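Local coordinates for protein succinylglutamate desuccinylase (Vibrio parahaemolyticus, PDB 2BCO) that probably hydrolyses N-succinyl-L-glutamate to succinate and glutamate with the help of one zinc ion, the last step of arginine breakdown by the AST pathway, at residues A[12-17]-A[93-98]; A[132-137]-A[204-209]; A[24-29]-A[79-84]. All blocks are in the same frame, centred on the assembly; numbering follows the deposited sequence.

How the interactions relate
Interaction 1 lies on strand 90-95; interactions 2 and 3 each touch it by packing. Interaction 1 sets the N-terminal helix 10-15 on the C-terminal end of that strand, interaction 2 pairs helices 125-141 and 203-211, and the two meet where Ile94 packs on Leu133 and Leu136, with Ile94 CD1 4.0 Å from Leu136 CD1. Interaction 3, nested inside the chain loop that interaction 1 closes, touches it through Phe93 and Ile80. Interactions 2 and 3 stay about 13 Å apart at their nearest atoms. The zinc ion, held by His63, Glu66 and His155, lies about 13 Å from the side chain of Ile95; the side chains of Ser207 and His155 are about 11 Å apart, and interaction 3 lies away from the site.

Interaction 1 (A[12-17]-A[93-98]); sequences TDTLDV and FIIAHP
Where the last turn of helix 10-15 passes the end of strand 90-95, the backbones come closest at Leu15 and Pro98, whose CA atoms are 5.9 Å apart. Thr14 carries most of the contact. Its two branches split the work: OG1 meets the end of Ile95, 3.5 Å from CD1, while CG2 lies against both Pro98, 3.6 Å from CB, and Ile95, 3.7 Å from CG2. With CG2 anti to the backbone N (chi1 -65° measured to OG1), the methyl is carried out toward the strand and OG1 is left beside its own backbone, where it hydrogen-bonds to Phe10 O one turn earlier. The hydroxyl is therefore already satisfied, and its meeting with the Ile95 methyl is plain van der Waals contact. Thr14 and Ile95 approach tip to tip, whereas Thr14 runs at roughly a right angle to the proline ring. Leu15 adds a looser apolar touch, CD1 lying 4.2 Å from Pro98 CB. The N-terminal helix thus sits over the point where the strand gives way to helix 98-102, with His97 as N-cap. Ile95 also touches Phe10 and Leu11 of helix 10-15, and on the strand's neighbour 55-60 it meets Cys60.

Interaction 2 (A[132-137]-A[204-209]); sequences TLKLLV and SWYSAE
Lys134 O accepts a 2.8 Å hydrogen bond from a water that also meets Tyr206 OH at 2.5 Å, very short and of doubtful exact length. The bridge links helices 125-141 and 203-211, both part of the catalytic domain of the AspA/AstE family, a zinc-hydrolase fold related to the carboxypeptidases. The aliphatic part of Lys134 lies over one face of the Tyr206 ring in a CH-pi contact: CG is 4.1 Å from the ring centroid and 26° off its normal, displaced toward the rim. CB is nearest the phenol end, 3.4 Å from Tyr206 OH, and the extended chain carries CD and CE on past CE1, crossing the tyrosine at about a right angle. The water meets the same ring at its edge, in plane. Tyr206 reaches the other helix because its CG stands anti to the backbone N (chi1 -178°), which sends the ring outward from its own helix. One turn further along helix 125-141, Val137 touches Phe203 and Tyr211 as well as Ser207. Ser207 OG is hydrogen-bonded to His151 ND1, and it faces both valine methyls at van der Waals distance, 3.9 Å from Val137 CG1 and 4.0 Å from Val137 CG2.

Interaction 3 (A[24-29]-A[79-84]); sequences AEQVLS and DIESGF
Leu28 leaves the end of strand 24-27 with its CB directed toward the last turn of helix 68-81, and CG, anti to the carbonyl carbon (chi1 -62°), carries the fork onto the backbone carbonyls of that turn. CD1 makes the closest approach: it lies 3.2 Å from Ile80 O, close for a methyl against a carbonyl oxygen, 4.0 Å from Glu81 CA, and 4.4 Å from the Ile80 CG2 methyl. CD2, the other tip, lies 3.7 Å from Glu81 O and 4.2 Å from Glu81 CG. This is the join between a peripheral antiparallel strand, paired with 33-38, and the C-terminal end of a helix of the catalytic domain. Past Ser82 the chain turns out of the helix at Gly83, whose phi is positive (81°), and Gly83 N makes a weak bond back to the same Ile80 O. Beside the leucine, Gln26 and Glu81 cross at about a right angle, yet their amide and carboxylate planes are only 4° apart. Gln26 NE2 stays 4.0 Å from Glu81 OE1, too far for a hydrogen bond. Instead the N-terminal residues serve both groups: Glu81 OE1 accepts from Leu5 N, and Gln26 OE1 has a weak bond with Ser4 OG.

Interaction 1 (A[12-17]-A[93-98])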
ATOM      1  N   THR A  12      -7.096  11.292 -15.336  1.00 23.06           N
ATOM      2  CA  THR A  12      -7.410  12.662 -15.729  1.00 23.93           C
ATOM      3  C   THR A  12      -8.866  12.996 -15.415  1.00 25.05           C
ATOM      4  O   THR A  12      -9.153  14.056 -14.864  1.00 26.06           O
ATOM      5  CB  THR A  12      -7.135  12.900 -17.227  1.00 33.66           C
ATOM      6  OG1 THR A  12      -5.733  12.726 -17.484  1.00 37.51           O
ATOM      7  CG2 THR A  12      -7.529  14.319 -17.619  1.00 32.82           C
ATOM      8  N   ASP A  13      -9.786  12.098 -15.756  1.00 25.10           N
ATOM      9  CA  ASP A  13     -11.190  12.350 -15.461  1.00 25.50           C
ATOM     10  C   ASP A  13     -11.374  12.486 -13.954  1.00 27.25           C
ATOM     11  O   ASP A  13     -12.076  13.383 -13.484  1.00 26.36           O
ATOM     12  CB  ASP A  13     -12.081  11.216 -15.963  1.00 22.51           C
ATOM     13  CG  ASP A  13     -12.291  11.252 -17.466  1.00 23.15           C
ATOM     14  OD1 ASP A  13     -13.314  10.699 -17.922  1.00 23.23           O
ATOM     15  OD2 ASP A  13     -11.443  11.812 -18.195  1.00 22.73           O
ATOM     16  N   THR A  14     -10.742  11.590 -13.200  1.00 21.18           N
ATOM     17  CA  THR A  14     -10.850  11.612 -11.748  1.00 22.14           C
ATOM     18  C   THR A  14     -10.409  12.960 -11.194  1.00 23.83           C
ATOM     19  O   THR A  14     -11.009  13.475 -10.249  1.00 23.29           O
ATOM     20  CB  THR A  14      -9.991  10.493 -11.099  1.00 21.22           C
ATOM     21  OG1 THR A  14     -10.508   9.209 -11.468  1.00 21.89           O
ATOM     22  CG2 THR A  14     -10.014  10.605  -9.596  1.00 20.04           C
ATOM     23  N   LEU A  15      -9.367  13.533 -11.788  1.00 28.40           N
ATOM     24  CA  LEU A  15      -8.846  14.818 -11.336  1.00 35.00           C
ATOM     25  C   LEU A  15      -9.680  16.028 -11.754  1.00 40.15           C
ATOM     26  O   LEU A  15      -9.527  17.105 -11.185  1.00 39.47           O
ATOM     27  CB  LEU A  15      -7.393  14.988 -11.802  1.00 27.08           C
ATOM     28  CG  LEU A  15      -6.334  14.583 -10.760  1.00 27.29           C
ATOM     29  CD1 LEU A  15      -6.789  13.345 -10.004  1.00 23.43           C
ATOM     30  CD2 LEU A  15      -4.992  14.340 -11.434  1.00 21.41           C
ATOM     31  N   ASP A  16     -10.568  15.848 -12.730  1.00 34.16           N
ATOM     32  CA  ASP A  16     -11.416  16.943 -13.193  1.00 41.62           C
ATOM     33  C   ASP A  16     -12.778  16.909 -12.510  1.00 46.94           C
ATOM     34  O   ASP A  16     -13.569  15.990 -12.720  1.00 47.70           O
ATOM     35  CB  ASP A  16     -11.592  16.879 -14.713  1.00 68.31           C
ATOM     36  CG  ASP A  16     -12.467  18.002 -15.246  1.00 70.74           C
ATOM     37  OD1 ASP A  16     -12.364  19.135 -14.730  1.00 71.27           O
ATOM     38  OD2 ASP A  16     -13.246  17.759 -16.190  1.00 69.03           O
ATOM     39  N   VAL A  17     -13.049  17.924 -11.699  1.00 58.58           N
ATOM     40  CA  VAL A  17     -14.303  18.006 -10.961  1.00 64.06           C
ATOM     41  C   VAL A  17     -15.543  18.179 -11.837  1.00 67.95           C
ATOM     42  O   VAL A  17     -16.646  17.804 -11.436  1.00 68.97           O
ATOM     43  CB  VAL A  17     -14.266  19.164  -9.945  1.00 64.69           C
ATOM     44  CG1 VAL A  17     -15.474  19.087  -9.023  1.00 64.64           C
ATOM     45  CG2 VAL A  17     -12.978  19.108  -9.145  1.00 64.80           C
ATOM     46  N   PHE A  93     -10.099  -0.849  -9.046  1.00 11.13           N
ATOM     47  CA  PHE A  93      -9.104   0.219  -9.058  1.00  9.42           C
ATOM     48  C   PHE A  93      -9.632   1.431  -8.331  1.00 10.90           C
ATOM     49  O   PHE A  93     -10.745   1.909  -8.590  1.00 11.87           O
ATOM     50  CB  PHE A  93      -8.712   0.613 -10.490  1.00 13.10           C
ATOM     51  CG  PHE A  93      -7.951  -0.464 -11.232  1.00 12.42           C
ATOM     52  CD1 PHE A  93      -8.622  -1.455 -11.934  1.00 12.14           C
ATOM     53  CD2 PHE A  93      -6.562  -0.496 -11.202  1.00 14.77           C
ATOM     54  CE1 PHE A  93      -7.918  -2.472 -12.602  1.00 14.59           C
ATOM     55  CE2 PHE A  93      -5.844  -1.507 -11.865  1.00 14.43           C
ATOM     56  CZ  PHE A  93      -6.530  -2.497 -12.566  1.00 13.42           C
ATOM     57  N   ILE A  94      -8.824   1.947  -7.424  1.00  8.65           N
ATOM     58  CA  ILE A  94      -9.256   3.079  -6.653  1.00 10.12           C
ATOM     59  C   ILE A  94      -8.244   4.209  -6.634  1.00 11.66           C
ATOM     60  O   ILE A  94      -7.044   3.989  -6.447  1.00 12.03           O
ATOM     61  CB  ILE A  94      -9.549   2.653  -5.183  1.00  9.21           C
ATOM     62  CG1 ILE A  94     -10.663   1.603  -5.149  1.00  7.99           C
ATOM     63  CG2 ILE A  94      -9.943   3.864  -4.344  1.00  5.36           C
ATOM     64  CD1 ILE A  94     -10.947   1.079  -3.747  1.00  7.37           C
ATOM     65  N   ILE A  95      -8.734   5.415  -6.875  1.00  8.44           N
ATOM     66  CA  ILE A  95      -7.910   6.608  -6.773  1.00 10.36           C
ATOM     67  C   ILE A  95      -8.638   7.278  -5.613  1.00 11.69           C
ATOM     68  O   ILE A  95      -9.652   7.938  -5.805  1.00 12.54           O
ATOM     69  CB  ILE A  95      -7.994   7.520  -8.014  1.00 24.65           C
ATOM     70  CG1 ILE A  95      -7.336   6.852  -9.216  1.00 24.24           C
ATOM     71  CG2 ILE A  95      -7.303   8.852  -7.723  1.00 24.93           C
ATOM     72  CD1 ILE A  95      -7.530   7.613 -10.499  1.00 24.81           C
ATOM     73  N   ALA A  96      -8.151   7.050  -4.403  1.00 23.25           N
ATOM     74  CA  ALA A  96      -8.781   7.620  -3.231  1.00 26.58           C
ATOM     75  C   ALA A  96      -8.315   9.054  -3.071  1.00 28.94           C
ATOM     76  O   ALA A  96      -7.181   9.375  -3.392  1.00 34.95           O
ATOM     77  CB  ALA A  96      -8.403   6.812  -1.996  1.00 11.52           C
ATOM     78  N   HIS A  97      -9.193   9.928  -2.610  1.00 24.48           N
ATOM     79  CA  HIS A  97      -8.800  11.318  -2.364  1.00 22.66           C
ATOM     80  C   HIS A  97      -8.262  12.201  -3.499  1.00 21.67           C
ATOM     81  O   HIS A  97      -7.220  12.844  -3.352  1.00 19.85           O
ATOM     82  CB  HIS A  97      -7.777  11.338  -1.241  1.00 12.73           C
ATOM     83  CG  HIS A  97      -8.009  12.420  -0.252  1.00 11.91           C
ATOM     84  ND1 HIS A  97      -8.937  13.423  -0.454  1.00 10.01           N
ATOM     85  CD2 HIS A  97      -7.463  12.661   0.964  1.00  9.89           C
ATOM     86  CE1 HIS A  97      -8.953  14.223   0.589  1.00 11.17           C
ATOM     87  NE2 HIS A  97      -8.065  13.782   1.469  1.00 11.42           N
ATOM     88  N   PRO A  98      -8.970  12.278  -4.630  1.00 13.67           N
ATOM     89  CA  PRO A  98      -8.468  13.121  -5.716  1.00 14.40           C
ATOM     90  C   PRO A  98      -8.353  14.612  -5.348  1.00 18.52           C
ATOM     91  O   PRO A  98      -7.562  15.350  -5.934  1.00 15.95           O
ATOM     92  CB  PRO A  98      -9.473  12.870  -6.838  1.00 16.17           C
ATOM     93  CG  PRO A  98     -10.739  12.558  -6.087  1.00 15.85           C
ATOM     94  CD  PRO A  98     -10.247  11.645  -4.998  1.00 14.98           C
TER

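Interaction 2 (A[132-137]-A[204-209])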
ATOM      1  N   THR A 132     -16.422   5.657   3.194  1.00 11.14           N
ATOM      2  CA  THR A 132     -16.814   5.176   1.872  1.00 10.86           C
ATOM      3  C   THR A 132     -15.912   4.029   1.395  1.00 11.17           C
ATOM      4  O   THR A 132     -16.384   3.091   0.759  1.00 12.19           O
ATOM      5  CB  THR A 132     -16.750   6.295   0.804  1.00 11.10           C
ATOM      6  OG1 THR A 132     -17.701   7.320   1.125  1.00 13.18           O
ATOM      7  CG2 THR A 132     -17.063   5.731  -0.583  1.00  4.70           C
ATOM      8  N   LEU A 133     -14.618   4.106   1.697  1.00 11.85           N
ATOM      9  CA  LEU A 133     -13.694   3.060   1.270  1.00 13.69           C
ATOM     10  C   LEU A 133     -14.017   1.711   1.917  1.00 12.53           C
ATOM     11  O   LEU A 133     -13.900   0.661   1.275  1.00 12.85           O
ATOM     12  CB  LEU A 133     -12.247   3.475   1.568  1.00 17.70           C
ATOM     13  CG  LEU A 133     -11.778   4.707   0.768  1.00 20.76           C
ATOM     14  CD1 LEU A 133     -10.409   5.163   1.242  1.00 17.90           C
ATOM     15  CD2 LEU A 133     -11.741   4.376  -0.721  1.00 22.96           C
ATOM     16  N   LYS A 134     -14.437   1.735   3.178  1.00 11.74           N
ATOM     17  CA  LYS A 134     -14.783   0.496   3.865  1.00 15.00           C
ATOM     18  C   LYS A 134     -15.957  -0.164   3.154  1.00 15.99           C
ATOM     19  O   LYS A 134     -16.052  -1.390   3.109  1.00 16.44           O
ATOM     20  CB  LYS A 134     -15.159   0.757   5.326  1.00 14.99           C
ATOM     21  CG  LYS A 134     -14.107   1.473   6.146  1.00 16.62           C
ATOM     22  CD  LYS A 134     -14.569   1.595   7.586  1.00 14.34           C
ATOM     23  CE  LYS A 134     -13.540   2.304   8.441  1.00 16.13           C
ATOM     24  NZ  LYS A 134     -14.000   2.426   9.858  1.00 15.77           N
ATOM     25  N   LEU A 135     -16.850   0.661   2.611  1.00 16.29           N
ATOM     26  CA  LEU A 135     -18.023   0.177   1.879  1.00 17.23           C
ATOM     27  C   LEU A 135     -17.610  -0.488   0.560  1.00 15.23           C
ATOM     28  O   LEU A 135     -18.120  -1.546   0.202  1.00 15.37           O
ATOM     29  CB  LEU A 135     -18.974   1.346   1.596  1.00 25.99           C
ATOM     30  CG  LEU A 135     -20.151   1.637   2.534  1.00 29.57           C
ATOM     31  CD1 LEU A 135     -19.849   1.198   3.950  1.00 28.96           C
ATOM     32  CD2 LEU A 135     -20.480   3.132   2.474  1.00 28.33           C
ATOM     33  N   LEU A 136     -16.691   0.150  -0.166  1.00 18.19           N
ATOM     34  CA  LEU A 136     -16.203  -0.383  -1.438  1.00 16.31           C
ATOM     35  C   LEU A 136     -15.551  -1.745  -1.230  1.00 16.42           C
ATOM     36  O   LEU A 136     -15.679  -2.638  -2.064  1.00 20.01           O
ATOM     37  CB  LEU A 136     -15.175   0.560  -2.053  1.00 15.59           C
ATOM     38  CG  LEU A 136     -15.613   1.993  -2.336  1.00 18.54           C
ATOM     39  CD1 LEU A 136     -14.465   2.739  -2.985  1.00 19.65           C
ATOM     40  CD2 LEU A 136     -16.831   1.997  -3.248  1.00 21.77           C
ATOM     41  N   VAL A 137     -14.834  -1.892  -0.121  1.00 11.97           N
ATOM     42  CA  VAL A 137     -14.168  -3.144   0.185  1.00 12.75           C
ATOM     43  C   VAL A 137     -15.213  -4.220   0.415  1.00 14.33           C
ATOM     44  O   VAL A 137     -15.127  -5.322  -0.140  1.00 12.68           O
ATOM     45  CB  VAL A 137     -13.288  -3.018   1.457  1.00  9.70           C
ATOM     46  CG1 VAL A 137     -12.833  -4.397   1.920  1.00  8.31           C
ATOM     47  CG2 VAL A 137     -12.084  -2.144   1.168  1.00  9.50           C
ATOM     48  N   SER A 204      -4.793  -0.945   4.131  1.00 10.09           N
ATOM     49  CA  SER A 204      -4.303  -2.298   3.901  1.00  9.64           C
ATOM     50  C   SER A 204      -4.634  -3.197   5.096  1.00 10.07           C
ATOM     51  O   SER A 204      -5.124  -4.316   4.933  1.00  8.83           O
ATOM     52  CB  SER A 204      -2.784  -2.257   3.687  1.00 11.75           C
ATOM     53  OG  SER A 204      -2.251  -3.556   3.547  1.00 20.21           O
ATOM     54  N   TRP A 205      -4.351  -2.702   6.298  1.00 13.38           N
ATOM     55  CA  TRP A 205      -4.634  -3.455   7.514  1.00 13.11           C
ATOM     56  C   TRP A 205      -6.128  -3.755   7.619  1.00 11.75           C
ATOM     57  O   TRP A 205      -6.515  -4.840   8.035  1.00 14.96           O
ATOM     58  CB  TRP A 205      -4.186  -2.677   8.761  1.00  9.58           C
ATOM     59  CG  TRP A 205      -4.796  -3.207  10.048  1.00 14.27           C
ATOM     60  CD1 TRP A 205      -4.326  -4.230  10.818  1.00 15.51           C
ATOM     61  CD2 TRP A 205      -6.033  -2.787  10.656  1.00 11.39           C
ATOM     62  NE1 TRP A 205      -5.189  -4.474  11.860  1.00 13.81           N
ATOM     63  CE2 TRP A 205      -6.237  -3.608  11.786  1.00 13.26           C
ATOM     64  CE3 TRP A 205      -6.977  -1.800  10.355  1.00 11.40           C
ATOM     65  CZ2 TRP A 205      -7.370  -3.472  12.616  1.00 14.91           C
ATOM     66  CZ3 TRP A 205      -8.101  -1.666  11.183  1.00 11.88           C
ATOM     67  CH2 TRP A 205      -8.283  -2.500  12.299  1.00 12.44           C
ATOM     68  N   TYR A 206      -6.966  -2.793   7.240  1.00 12.07           N
ATOM     69  CA  TYR A 206      -8.412  -2.986   7.317  1.00 12.94           C
ATOM     70  C   TYR A 206      -8.903  -4.178   6.488  1.00 13.13           C
ATOM     71  O   TYR A 206      -9.790  -4.917   6.916  1.00 14.71           O
ATOM     72  CB  TYR A 206      -9.143  -1.724   6.863  1.00 13.70           C
ATOM     73  CG  TYR A 206     -10.644  -1.829   6.959  1.00 14.90           C
ATOM     74  CD1 TYR A 206     -11.303  -1.547   8.151  1.00 16.86           C
ATOM     75  CD2 TYR A 206     -11.412  -2.212   5.856  1.00 15.67           C
ATOM     76  CE1 TYR A 206     -12.699  -1.633   8.247  1.00 17.52           C
ATOM     77  CE2 TYR A 206     -12.806  -2.302   5.942  1.00 14.18           C
ATOM     78  CZ  TYR A 206     -13.439  -2.010   7.141  1.00 15.82           C
ATOM     79  OH  TYR A 206     -14.808  -2.069   7.241  1.00 18.87           O
ATOM     80  N   SER A 207      -8.345  -4.344   5.294  1.00 11.31           N
ATOM     81  CA  SER A 207      -8.729  -5.445   4.425  1.00 10.27           C
ATOM     82  C   SER A 207      -8.231  -6.770   4.978  1.00  9.65           C
ATOM     83  O   SER A 207      -8.932  -7.768   4.919  1.00  8.99           O
ATOM     84  CB  SER A 207      -8.169  -5.231   3.015  1.00 14.17           C
ATOM     85  OG  SER A 207      -8.927  -4.260   2.318  1.00 19.69           O
ATOM     86  N   ALA A 208      -7.014  -6.775   5.509  1.00  8.77           N
ATOM     87  CA  ALA A 208      -6.439  -7.987   6.072  1.00  9.67           C
ATOM     88  C   ALA A 208      -7.204  -8.424   7.323  1.00 10.85           C
ATOM     89  O   ALA A 208      -7.568  -9.594   7.465  1.00 11.75           O
ATOM     90  CB  ALA A 208      -4.975  -7.758   6.414  1.00  7.50           C
ATOM     91  N   GLU A 209      -7.451  -7.477   8.221  1.00 18.93           N
ATOM     92  CA  GLU A 209      -8.153  -7.769   9.466  1.00 19.56           C
ATOM     93  C   GLU A 209      -9.614  -8.117   9.302  1.00 20.51           C
ATOM     94  O   GLU A 209     -10.118  -8.998   9.989  1.00 26.40           O
ATOM     95  CB  GLU A 209      -8.040  -6.590  10.441  1.00 14.30           C
ATOM     96  CG  GLU A 209      -8.899  -6.708  11.718  1.00 12.69           C
ATOM     97  CD  GLU A 209      -8.616  -7.974  12.523  1.00 15.09           C
ATOM     98  OE1 GLU A 209      -7.431  -8.306  12.706  1.00 14.87           O
ATOM     99  OE2 GLU A 209      -9.577  -8.628  12.982  1.00 15.20           O
TER
HETATM  100  O   HOH W   1     -16.128  -3.062   5.370  1.00 20.42           O

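Interaction 3 (A[24-29]-A[79-84])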
ATOM      1  N   ALA A  24     -21.536   4.161 -14.732  1.00 37.80           N
ATOM      2  CA  ALA A  24     -21.562   3.722 -16.118  1.00 36.63           C
ATOM      3  C   ALA A  24     -20.808   2.407 -16.245  1.00 35.86           C
ATOM      4  O   ALA A  24     -19.842   2.168 -15.524  1.00 34.83           O
ATOM      5  CB  ALA A  24     -20.929   4.778 -17.012  1.00 39.03           C
ATOM      6  N   GLU A  25     -21.266   1.544 -17.146  1.00 39.40           N
ATOM      7  CA  GLU A  25     -20.612   0.261 -17.367  1.00 39.99           C
ATOM      8  C   GLU A  25     -20.269   0.136 -18.843  1.00 39.78           C
ATOM      9  O   GLU A  25     -20.732   0.926 -19.663  1.00 39.15           O
ATOM     10  CB  GLU A  25     -21.516  -0.902 -16.943  1.00 57.97           C
ATOM     11  CG  GLU A  25     -22.700  -1.150 -17.861  1.00 61.69           C
ATOM     12  CD  GLU A  25     -23.162  -2.598 -17.833  1.00 64.45           C
ATOM     13  OE1 GLU A  25     -22.360  -3.491 -18.189  1.00 65.32           O
ATOM     14  OE2 GLU A  25     -24.326  -2.845 -17.453  1.00 65.18           O
ATOM     15  N   GLN A  26     -19.461  -0.864 -19.177  1.00 50.19           N
ATOM     16  CA  GLN A  26     -19.045  -1.084 -20.554  1.00 49.87           C
ATOM     17  C   GLN A  26     -18.447  -2.467 -20.759  1.00 49.07           C
ATOM     18  O   GLN A  26     -17.646  -2.936 -19.947  1.00 48.59           O
ATOM     19  CB  GLN A  26     -18.013  -0.037 -20.957  1.00 59.78           C
ATOM     20  CG  GLN A  26     -17.420  -0.248 -22.332  1.00 64.16           C
ATOM     21  CD  GLN A  26     -16.309   0.734 -22.618  1.00 68.58           C
ATOM     22  OE1 GLN A  26     -16.496   1.947 -22.505  1.00 72.65           O
ATOM     23  NE2 GLN A  26     -15.143   0.221 -22.990  1.00 70.91           N
ATOM     24  N   VAL A  27     -18.837  -3.117 -21.849  1.00 42.99           N
ATOM     25  CA  VAL A  27     -18.324  -4.440 -22.164  1.00 40.94           C
ATOM     26  C   VAL A  27     -17.382  -4.328 -23.350  1.00 39.97           C
ATOM     27  O   VAL A  27     -17.761  -3.832 -24.410  1.00 40.25           O
ATOM     28  CB  VAL A  27     -19.465  -5.417 -22.508  1.00 38.49           C
ATOM     29  CG1 VAL A  27     -18.890  -6.784 -22.853  1.00 37.56           C
ATOM     30  CG2 VAL A  27     -20.427  -5.526 -21.330  1.00 35.82           C
ATOM     31  N   LEU A  28     -16.147  -4.778 -23.165  1.00 37.67           N
ATOM     32  CA  LEU A  28     -15.151  -4.711 -24.227  1.00 36.09           C
ATOM     33  C   LEU A  28     -15.298  -5.844 -25.230  1.00 35.99           C
ATOM     34  O   LEU A  28     -15.965  -6.846 -24.967  1.00 34.95           O
ATOM     35  CB  LEU A  28     -13.743  -4.736 -23.637  1.00 27.84           C
ATOM     36  CG  LEU A  28     -13.361  -3.573 -22.717  1.00 26.91           C
ATOM     37  CD1 LEU A  28     -11.985  -3.835 -22.131  1.00 26.05           C
ATOM     38  CD2 LEU A  28     -13.382  -2.264 -23.486  1.00 25.50           C
ATOM     39  N   SER A  29     -14.660  -5.670 -26.383  1.00 58.23           N
ATOM     40  CA  SER A  29     -14.699  -6.655 -27.451  1.00 58.71           C
ATOM     41  C   SER A  29     -14.231  -8.033 -27.001  1.00 58.30           C
ATOM     42  O   SER A  29     -14.755  -9.047 -27.461  1.00 60.88           O
ATOM     43  CB  SER A  29     -13.843  -6.189 -28.630  1.00 72.22           C
ATOM     44  OG  SER A  29     -13.780  -7.181 -29.637  1.00 75.25           O
ATOM     45  N   ASP A  79      -4.525   0.317 -21.088  1.00 26.78           N
ATOM     46  CA  ASP A  79      -4.176  -0.891 -21.830  1.00 24.84           C
ATOM     47  C   ASP A  79      -5.279  -1.942 -21.768  1.00 24.03           C
ATOM     48  O   ASP A  79      -5.487  -2.686 -22.725  1.00 23.78           O
ATOM     49  CB  ASP A  79      -2.849  -1.475 -21.326  1.00 25.61           C
ATOM     50  CG  ASP A  79      -1.653  -0.602 -21.691  1.00 27.01           C
ATOM     51  OD1 ASP A  79      -1.800   0.281 -22.566  1.00 25.64           O
ATOM     52  OD2 ASP A  79      -0.560  -0.798 -21.116  1.00 28.30           O
ATOM     53  N   ILE A  80      -5.986  -2.005 -20.647  1.00 24.17           N
ATOM     54  CA  ILE A  80      -7.078  -2.959 -20.510  1.00 23.92           C
ATOM     55  C   ILE A  80      -8.214  -2.551 -21.450  1.00 26.00           C
ATOM     56  O   ILE A  80      -8.859  -3.399 -22.071  1.00 25.82           O
ATOM     57  CB  ILE A  80      -7.629  -2.990 -19.063  1.00 19.00           C
ATOM     58  CG1 ILE A  80      -6.590  -3.595 -18.118  1.00 16.73           C
ATOM     59  CG2 ILE A  80      -8.939  -3.771 -19.016  1.00 17.10           C
ATOM     60  CD1 ILE A  80      -6.995  -3.564 -16.666  1.00 12.22           C
ATOM     61  N   GLU A  81      -8.454  -1.248 -21.553  1.00 25.85           N
ATOM     62  CA  GLU A  81      -9.527  -0.740 -22.400  1.00 29.03           C
ATOM     63  C   GLU A  81      -9.233  -0.912 -23.884  1.00 29.20           C
ATOM     64  O   GLU A  81     -10.155  -0.993 -24.687  1.00 31.15           O
ATOM     65  CB  GLU A  81      -9.795   0.736 -22.102  1.00 40.16           C
ATOM     66  CG  GLU A  81     -11.269   1.064 -21.958  1.00 45.50           C
ATOM     67  CD  GLU A  81     -11.527   2.544 -21.739  1.00 50.16           C
ATOM     68  OE1 GLU A  81     -12.648   2.886 -21.294  1.00 53.72           O
ATOM     69  OE2 GLU A  81     -10.619   3.362 -22.018  1.00 47.76           O
ATOM     70  N   SER A  82      -7.955  -0.967 -24.242  1.00 35.79           N
ATOM     71  CA  SER A  82      -7.561  -1.142 -25.635  1.00 36.77           C
ATOM     72  C   SER A  82      -7.316  -2.616 -25.963  1.00 37.96           C
ATOM     73  O   SER A  82      -6.943  -2.952 -27.087  1.00 39.36           O
ATOM     74  CB  SER A  82      -6.292  -0.337 -25.940  1.00 35.39           C
ATOM     75  OG  SER A  82      -5.179  -0.838 -25.224  1.00 33.95           O
ATOM     76  N   GLY A  83      -7.517  -3.488 -24.977  1.00 36.63           N
ATOM     77  CA  GLY A  83      -7.319  -4.913 -25.192  1.00 34.48           C
ATOM     78  C   GLY A  83      -5.868  -5.344 -25.113  1.00 33.61           C
ATOM     79  O   GLY A  83      -5.565  -6.533 -25.135  1.00 33.23           O
ATOM     80  N   PHE A  84      -4.964  -4.377 -25.012  1.00 34.21           N
ATOM     81  CA  PHE A  84      -3.538  -4.675 -24.934  1.00 34.97           C
ATOM     82  C   PHE A  84      -3.179  -5.448 -23.662  1.00 34.15           C
ATOM     83  O   PHE A  84      -2.280  -6.293 -23.668  1.00 35.44           O
ATOM     84  CB  PHE A  84      -2.736  -3.374 -25.009  1.00 36.20           C
ATOM     85  CG  PHE A  84      -1.254  -3.565 -24.862  1.00 38.13           C
ATOM     86  CD1 PHE A  84      -0.646  -3.484 -23.611  1.00 40.33           C
ATOM     87  CD2 PHE A  84      -0.464  -3.845 -25.975  1.00 39.91           C
ATOM     88  CE1 PHE A  84       0.739  -3.677 -23.470  1.00 42.31           C
ATOM     89  CE2 PHE A  84       0.919  -4.042 -25.850  1.00 39.98           C
ATOM     90  CZ  PHE A  84       1.522  -3.959 -24.595  1.00 41.18           C
TER